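Local coordinates for protein thiamine pyrophosphokinase (Bacillus subtilis, PDB 3LM8) that transfers pyrophosphate from ATP to thiamine, giving thiamine diphosphate and AMP, and serves in thiamine salvage, at residues 155-160 / 205-210; 170-175 / 191-196. The protein carries 1 engineered substitution. All coordinates share one frame; numbering follows the deposited sequence.

Both interactions belong to the thiamine-binding part of the chain, interaction 2 nested within the loop that interaction 1 closes. Interaction 1 is a buried pairing of two neighbouring strands, regular in its backbone bonds and almost wholly apolar in its side chains. Interaction 2, partly buried, joins two loops farther from the centre of the chain; it mixes aromatic packing with a charged pair and borders the bound thiamine. The two touch directly: Ile155 N lies 2.9 Å from Asn191 O, a probable hydrogen bond, and the side chains of Ile155 and Phe157 pack on Phe172, with Ile155 also meeting Leu193. The pocket loops are thus tied to the edge of the larger sheet.

Interaction 1. Residues 155-160 / 205-210; sequences ISFIPF and GILIMI
The carbonyl O of Ile208 is gripped from two neighbouring residues: Ile158 N donates a hydrogen bond to it at 2.9 Å, and Phe157 CA makes a CA-H...O contact at 3.2 Å. It also lies near the plane of the Phe157 ring, at the CD1 edge. Ile208 N returns a bond to Ile158 O, and Ser156 and Ile210 form a second reciprocal pair, with Ser156 N to Ile210 O at 2.6 Å. Strands 154-159 and 207-212 thereby run antiparallel at the end of the large mixed sheet, where 154-159 forms one edge of that sheet within the chain. Phe160 N extends the ladder past the strand end, bonding to Ile206 O at 2.8 Å.

On one face, Phe157 lies between Leu207 and Met209. Leu207 CD2 reaches CD1 of that ring obliquely, while Met209, present as selenomethionine with CG anti to the backbone N (chi1 176°), runs alongside it; its SE stands 5.3 Å from the Phe157 ring centroid in an oblique Met-aromatic contact. Phe200 of strand 197-202 meets this cluster.

On the other face, which also carries Ser156 and Ile208, Ile158 CD1 meets Ile210 CD1 at 3.6 Å. Farther along, Ile208 CD1 comes to the CD2 edge of Phe160, 3.4 Å away, and Ile114 and Gln115 of helix 107-122 also touch the Phe160 side chain.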
loop_
_atom_site.group_PDB
_atom_site.type_symbol
_atom_site.label_atom_id
_atom_site.label_comp_id
_atom_site.label_asym_id
_atom_site.label_seq_id
_atom_site.Cartn_x
_atom_site.Cartn_y
_atom_site.Cartn_z
ATOM N N ILE A 155 -4.415 -4.542 -14.689
ATOM C CA ILE A 155 -3.188 -3.862 -14.307
ATOM C C ILE A 155 -3.282 -2.511 -14.977
ATOM O O ILE A 155 -3.241 -2.448 -16.199
ATOM C CB ILE A 155 -1.965 -4.573 -14.898
ATOM C CG1 ILE A 155 -1.828 -5.965 -14.294
ATOM C CG2 ILE A 155 -0.709 -3.733 -14.690
ATOM C CD1 ILE A 155 -1.229 -6.964 -15.262
ATOM N N SER A 156 -3.417 -1.444 -14.193
ATOM C CA SER A 156 -3.509 -0.098 -14.745
ATOM C C SER A 156 -2.273 0.721 -14.398
ATOM O O SER A 156 -1.650 0.513 -13.363
ATOM C CB SER A 156 -4.749 0.607 -14.202
ATOM O OG SER A 156 -5.929 -0.092 -14.561
ATOM N N PHE A 157 -1.919 1.659 -15.266
ATOM C CA PHE A 157 -0.760 2.515 -15.025
ATOM C C PHE A 157 -1.211 3.963 -15.075
ATOM O O PHE A 157 -1.953 4.358 -15.970
ATOM C CB PHE A 157 0.317 2.289 -16.085
ATOM C CG PHE A 157 1.024 0.965 -15.971
ATOM C CD1 PHE A 157 1.869 0.704 -14.902
ATOM C CD2 PHE A 157 0.862 -0.009 -16.950
ATOM C CE1 PHE A 157 2.550 -0.505 -14.807
ATOM C CE2 PHE A 157 1.533 -1.218 -16.868
ATOM C CZ PHE A 157 2.381 -1.470 -15.797
ATOM N N ILE A 158 -0.765 4.760 -14.114
ATOM C CA ILE A 158 -1.149 6.161 -14.088
ATOM C C ILE A 158 0.027 7.060 -13.752
ATOM O O ILE A 158 0.722 6.847 -12.759
ATOM C CB ILE A 158 -2.268 6.389 -13.066
ATOM C CG1 ILE A 158 -3.414 5.421 -13.359
ATOM C CG2 ILE A 158 -2.750 7.825 -13.136
ATOM C CD1 ILE A 158 -4.493 5.429 -12.329
ATOM N N PRO A 159 0.269 8.078 -14.587
ATOM C CA PRO A 159 1.372 9.027 -14.384
ATOM C C PRO A 159 1.134 9.771 -13.077
ATOM O O PRO A 159 -0.019 9.982 -12.699
ATOM C CB PRO A 159 1.262 9.968 -15.590
ATOM C CG PRO A 159 0.503 9.151 -16.629
ATOM C CD PRO A 159 -0.513 8.412 -15.791
ATOM N N PHE A 160 2.205 10.175 -12.394
ATOM C CA PHE A 160 2.049 10.894 -11.132
ATOM C C PHE A 160 2.464 12.365 -11.149
ATOM O O PHE A 160 1.662 13.229 -11.487
ATOM C CB PHE A 160 2.787 10.172 -10.002
ATOM C CG PHE A 160 2.485 10.728 -8.636
ATOM C CD1 PHE A 160 3.326 11.669 -8.047
ATOM C CD2 PHE A 160 1.342 10.329 -7.948
ATOM C CE1 PHE A 160 3.032 12.203 -6.790
ATOM C CE2 PHE A 160 1.038 10.856 -6.693
ATOM C CZ PHE A 160 1.886 11.794 -6.114
ATOM N N GLY A 205 9.925 10.336 -14.960
ATOM C CA GLY A 205 8.635 10.464 -14.300
ATOM C C GLY A 205 8.368 9.490 -13.159
ATOM O O GLY A 205 9.222 8.696 -12.758
ATOM N N ILE A 206 7.155 9.563 -12.625
ATOM C CA ILE A 206 6.727 8.706 -11.526
ATOM C C ILE A 206 5.496 7.963 -12.003
ATOM O O ILE A 206 4.488 8.572 -12.346
ATOM C CB ILE A 206 6.347 9.541 -10.299
ATOM C CG1 ILE A 206 7.540 10.399 -9.886
ATOM C CG2 ILE A 206 5.903 8.636 -9.159
ATOM C CD1 ILE A 206 7.182 11.485 -8.910
ATOM N N LEU A 207 5.578 6.642 -12.031
ATOM C CA LEU A 207 4.454 5.850 -12.499
ATOM C C LEU A 207 3.738 5.134 -11.357
ATOM O O LEU A 207 4.372 4.662 -10.407
ATOM C CB LEU A 207 4.943 4.826 -13.509
ATOM C CG LEU A 207 3.829 4.122 -14.269
ATOM C CD1 LEU A 207 3.236 5.103 -15.290
ATOM C CD2 LEU A 207 4.378 2.876 -14.963
ATOM N N ILE A 208 2.413 5.069 -11.448
ATOM C CA ILE A 208 1.614 4.385 -10.438
ATOM C C ILE A 208 1.090 3.125 -11.099
ATOM O O ILE A 208 0.778 3.136 -12.290
ATOM C CB ILE A 208 0.402 5.229 -9.984
ATOM C CG1 ILE A 208 0.871 6.590 -9.485
ATOM C CG2 ILE A 208 -0.343 4.505 -8.847
ATOM C CD1 ILE A 208 -0.263 7.529 -9.123
HETATM N N MSE A 209 0.999 2.042 -10.340
HETATM C CA MSE A 209 0.489 0.799 -10.891
HETATM C C MSE A 209 -0.606 0.246 -10.015
HETATM O O MSE A 209 -0.388 -0.055 -8.844
HETATM C CB MSE A 209 1.590 -0.250 -11.017
HETATM C CG MSE A 209 1.078 -1.612 -11.517
HETATM SE SE MSE A 209 2.373 -3.063 -11.408
HETATM C CE MSE A 209 2.700 -3.374 -13.277
ATOM N N ILE A 210 -1.790 0.117 -10.588
ATOM C CA ILE A 210 -2.921 -0.424 -9.864
ATOM C C ILE A 210 -3.264 -1.785 -10.450
ATOM O O ILE A 210 -3.553 -1.910 -11.639
ATOM C CB ILE A 210 -4.180 0.472 -9.987
ATOM C CG1 ILE A 210 -3.886 1.883 -9.475
ATOM C CG2 ILE A 210 -5.347 -0.164 -9.224
ATOM C CD1 ILE A 210 -3.046 2.711 -10.417
#

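Interaction 2. Residues 170-175 / 191-196; sequences TGFKYP and NELIHS. With VIB (3-(4-amino-2-methyl-pyrimidin-5-ylmethyl)-5-(2-hydroxy-ethyl)-4-methyl-thiazol-3-ium), chain E.
Phe172 turns one face of its ring to Leu193, whose CD1 sits 3.5 Å from the ring centroid and only 9° off the ring normal, a CH-pi contact almost over the centre. The Asn191 side chain lies across Phe172 and runs the opposite way to Tyr174, meeting the edge of the tyrosine ring.

Tyr174 and Asn191 both line the thiamine pocket. With the Tyr174 CG beside the backbone N (chi1 -66°), the phenol turns one face to the ligand: Tyr174 CE2 lies 3.3 Å from ligand C7A, the methylene joining pyrimidine to thiazolium, which sits over the ring centre, and Tyr174 CG lies 3.4 Å from pyrimidine C5A. An alanine here would probably strip that methylene and the adjoining pyrimidine of their flat support and open a gap beside Asn191.

The backbones are pinned at two points, Ile194 N to Gly171 O at 2.7 Å and Lys173 N to Glu192 O at 2.8 Å. The extended Lys173 side chain lies alongside Glu192 and makes a long salt bridge, Lys173 NZ to Glu192 OE2 at 3.7 Å; Arg153 holds the other carboxylate oxygen. Ile194 CG2 packs against Lys173 CA, and one face of the His195 ring is turned to Gly171 CA.

Both segments are loops of the four-stranded antiparallel sheet, 170-175 linking strand 167-170 to 176-181 and 191-196 leading into strand 197-202, while Phe172 and Leu193 together reach Ile146 on strand 142-147.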
loop_
_atom_site.group_PDB
_atom_site.type_symbol
_atom_site.label_atom_id
_atom_site.label_comp_id
_atom_site.label_asym_id
_atom_site.label_seq_id
_atom_site.Cartn_x
_atom_site.Cartn_y
_atom_site.Cartn_z
ATOM N N THR A 170 5.292 -4.945 -22.270
ATOM C CA THR A 170 5.471 -6.215 -22.953
ATOM C C THR A 170 4.856 -7.353 -22.172
ATOM O O THR A 170 5.160 -7.535 -20.995
ATOM C CB THR A 170 6.955 -6.522 -23.148
ATOM O OG1 THR A 170 7.559 -5.467 -23.906
ATOM C CG2 THR A 170 7.130 -7.842 -23.886
ATOM N N GLY A 171 4.016 -8.134 -22.844
ATOM C CA GLY A 171 3.340 -9.245 -22.197
ATOM C C GLY A 171 1.953 -8.767 -21.815
ATOM O O GLY A 171 1.219 -9.419 -21.064
ATOM N N PHE A 172 1.591 -7.608 -22.352
ATOM C CA PHE A 172 0.302 -7.002 -22.064
ATOM C C PHE A 172 -0.676 -7.072 -23.237
ATOM O O PHE A 172 -0.278 -7.069 -24.406
ATOM C CB PHE A 172 0.496 -5.535 -21.643
ATOM C CG PHE A 172 1.236 -5.364 -20.347
ATOM C CD1 PHE A 172 0.601 -4.828 -19.235
ATOM C CD2 PHE A 172 2.571 -5.740 -20.237
ATOM C CE1 PHE A 172 1.284 -4.665 -18.030
ATOM C CE2 PHE A 172 3.264 -5.583 -19.034
ATOM C CZ PHE A 172 2.619 -5.045 -17.933
ATOM N N LYS A 173 -1.961 -7.132 -22.908
ATOM C CA LYS A 173 -3.003 -7.174 -23.916
ATOM C C LYS A 173 -2.875 -5.933 -24.788
ATOM O O LYS A 173 -3.066 -5.997 -25.995
ATOM C CB LYS A 173 -4.368 -7.200 -23.227
ATOM C CG LYS A 173 -5.586 -7.157 -24.135
ATOM C CD LYS A 173 -6.813 -7.516 -23.302
ATOM C CE LYS A 173 -8.108 -7.477 -24.072
ATOM N NZ LYS A 173 -9.201 -8.013 -23.208
ATOM N N TYR A 174 -2.530 -4.807 -24.162
ATOM C CA TYR A 174 -2.379 -3.527 -24.857
ATOM C C TYR A 174 -0.931 -3.038 -24.840
ATOM O O TYR A 174 -0.557 -2.209 -24.021
ATOM C CB TYR A 174 -3.292 -2.476 -24.206
ATOM C CG TYR A 174 -4.774 -2.763 -24.358
ATOM C CD1 TYR A 174 -5.461 -2.407 -25.524
ATOM C CD2 TYR A 174 -5.492 -3.393 -23.333
ATOM C CE1 TYR A 174 -6.827 -2.666 -25.668
ATOM C CE2 TYR A 174 -6.853 -3.657 -23.465
ATOM C CZ TYR A 174 -7.516 -3.290 -24.634
ATOM O OH TYR A 174 -8.863 -3.545 -24.763
ATOM N N PRO A 175 -0.103 -3.541 -25.764
ATOM C CA PRO A 175 1.312 -3.171 -25.873
ATOM C C PRO A 175 1.565 -1.675 -26.046
ATOM O O PRO A 175 0.668 -0.912 -26.410
ATOM C CB PRO A 175 1.787 -3.973 -27.082
ATOM C CG PRO A 175 0.920 -5.185 -27.029
ATOM C CD PRO A 175 -0.438 -4.574 -26.753
ATOM N N ASN A 191 -5.390 -2.540 -18.282
ATOM C CA ASN A 191 -4.578 -3.370 -19.164
ATOM C C ASN A 191 -4.637 -4.768 -18.557
ATOM O O ASN A 191 -5.200 -4.967 -17.482
ATOM C CB ASN A 191 -3.129 -2.868 -19.213
ATOM C CG ASN A 191 -2.441 -3.190 -20.532
ATOM O OD1 ASN A 191 -1.531 -2.470 -20.965
ATOM N ND2 ASN A 191 -2.866 -4.271 -21.178
ATOM N N GLU A 192 -4.064 -5.736 -19.249
ATOM C CA GLU A 192 -4.054 -7.109 -18.770
ATOM C C GLU A 192 -2.772 -7.768 -19.228
ATOM O O GLU A 192 -2.110 -7.288 -20.151
ATOM C CB GLU A 192 -5.246 -7.881 -19.341
ATOM C CG GLU A 192 -6.581 -7.620 -18.649
ATOM C CD GLU A 192 -7.753 -8.244 -19.396
ATOM O OE1 GLU A 192 -7.628 -9.400 -19.859
ATOM O OE2 GLU A 192 -8.804 -7.580 -19.511
ATOM N N LEU A 193 -2.415 -8.865 -18.577
ATOM C CA LEU A 193 -1.217 -9.600 -18.961
ATOM C C LEU A 193 -1.675 -10.742 -19.885
ATOM O O LEU A 193 -2.662 -11.419 -19.588
ATOM C CB LEU A 193 -0.544 -10.160 -17.705
ATOM C CG LEU A 193 0.893 -9.735 -17.361
ATOM C CD1 LEU A 193 1.129 -8.245 -17.636
ATOM C CD2 LEU A 193 1.146 -10.076 -15.888
ATOM N N ILE A 194 -1.000 -10.942 -21.014
ATOM C CA ILE A 194 -1.395 -12.040 -21.895
ATOM C C ILE A 194 -0.412 -13.196 -21.786
ATOM O O ILE A 194 -0.616 -14.265 -22.354
ATOM C CB ILE A 194 -1.504 -11.604 -23.380
ATOM C CG1 ILE A 194 -0.141 -11.156 -23.907
ATOM C CG2 ILE A 194 -2.551 -10.504 -23.518
ATOM C CD1 ILE A 194 -0.142 -10.845 -25.390
ATOM N N HIS A 195 0.657 -12.972 -21.038
ATOM C CA HIS A 195 1.678 -13.989 -20.842
ATOM C C HIS A 195 1.824 -14.262 -19.346
ATOM O O HIS A 195 1.097 -13.690 -18.530
ATOM C CB HIS A 195 3.018 -13.508 -21.413
ATOM C CG HIS A 195 3.065 -13.450 -22.912
ATOM N ND1 HIS A 195 1.936 -13.509 -23.700
ATOM C CD2 HIS A 195 4.108 -13.309 -23.763
ATOM C CE1 HIS A 195 2.281 -13.406 -24.970
ATOM N NE2 HIS A 195 3.593 -13.282 -25.036
ATOM N N SER A 196 2.760 -15.136 -18.988
ATOM C CA SER A 196 2.992 -15.457 -17.588
ATOM C C SER A 196 3.763 -14.309 -16.916
ATOM O O SER A 196 3.545 -14.016 -15.739
ATOM C CB SER A 196 3.768 -16.777 -17.465
ATOM O OG SER A 196 5.048 -16.687 -18.076
HETATM C CM2 VIB E . -1.744 1.243 -23.107
HETATM N N4A VIB E . -6.197 1.016 -24.883
HETATM C CM4 VIB E . -9.717 -1.329 -21.370
HETATM O O1 VIB E . -12.568 1.129 -22.243
HETATM C C7 VIB E . -12.479 1.759 -20.962
HETATM C C6 VIB E . -11.368 1.093 -20.150
HETATM C C2 VIB E . -7.896 1.825 -22.089
HETATM S S1 VIB E . -9.232 2.650 -21.326
HETATM C C5 VIB E . -10.048 1.164 -20.919
HETATM C C4 VIB E . -9.276 0.135 -21.447
HETATM N N3 VIB E . -8.147 0.515 -22.052
HETATM C C7A VIB E . -7.241 -0.478 -22.645
HETATM C C4A VIB E . -5.353 0.740 -23.892
HETATM N N3A VIB E . -4.065 1.103 -23.976
HETATM C C2A VIB E . -3.211 0.827 -22.980
HETATM N N1A VIB E . -3.635 0.184 -21.883
HETATM C C6A VIB E . -4.896 -0.193 -21.758
HETATM C C5A VIB E . -5.815 0.067 -22.768
#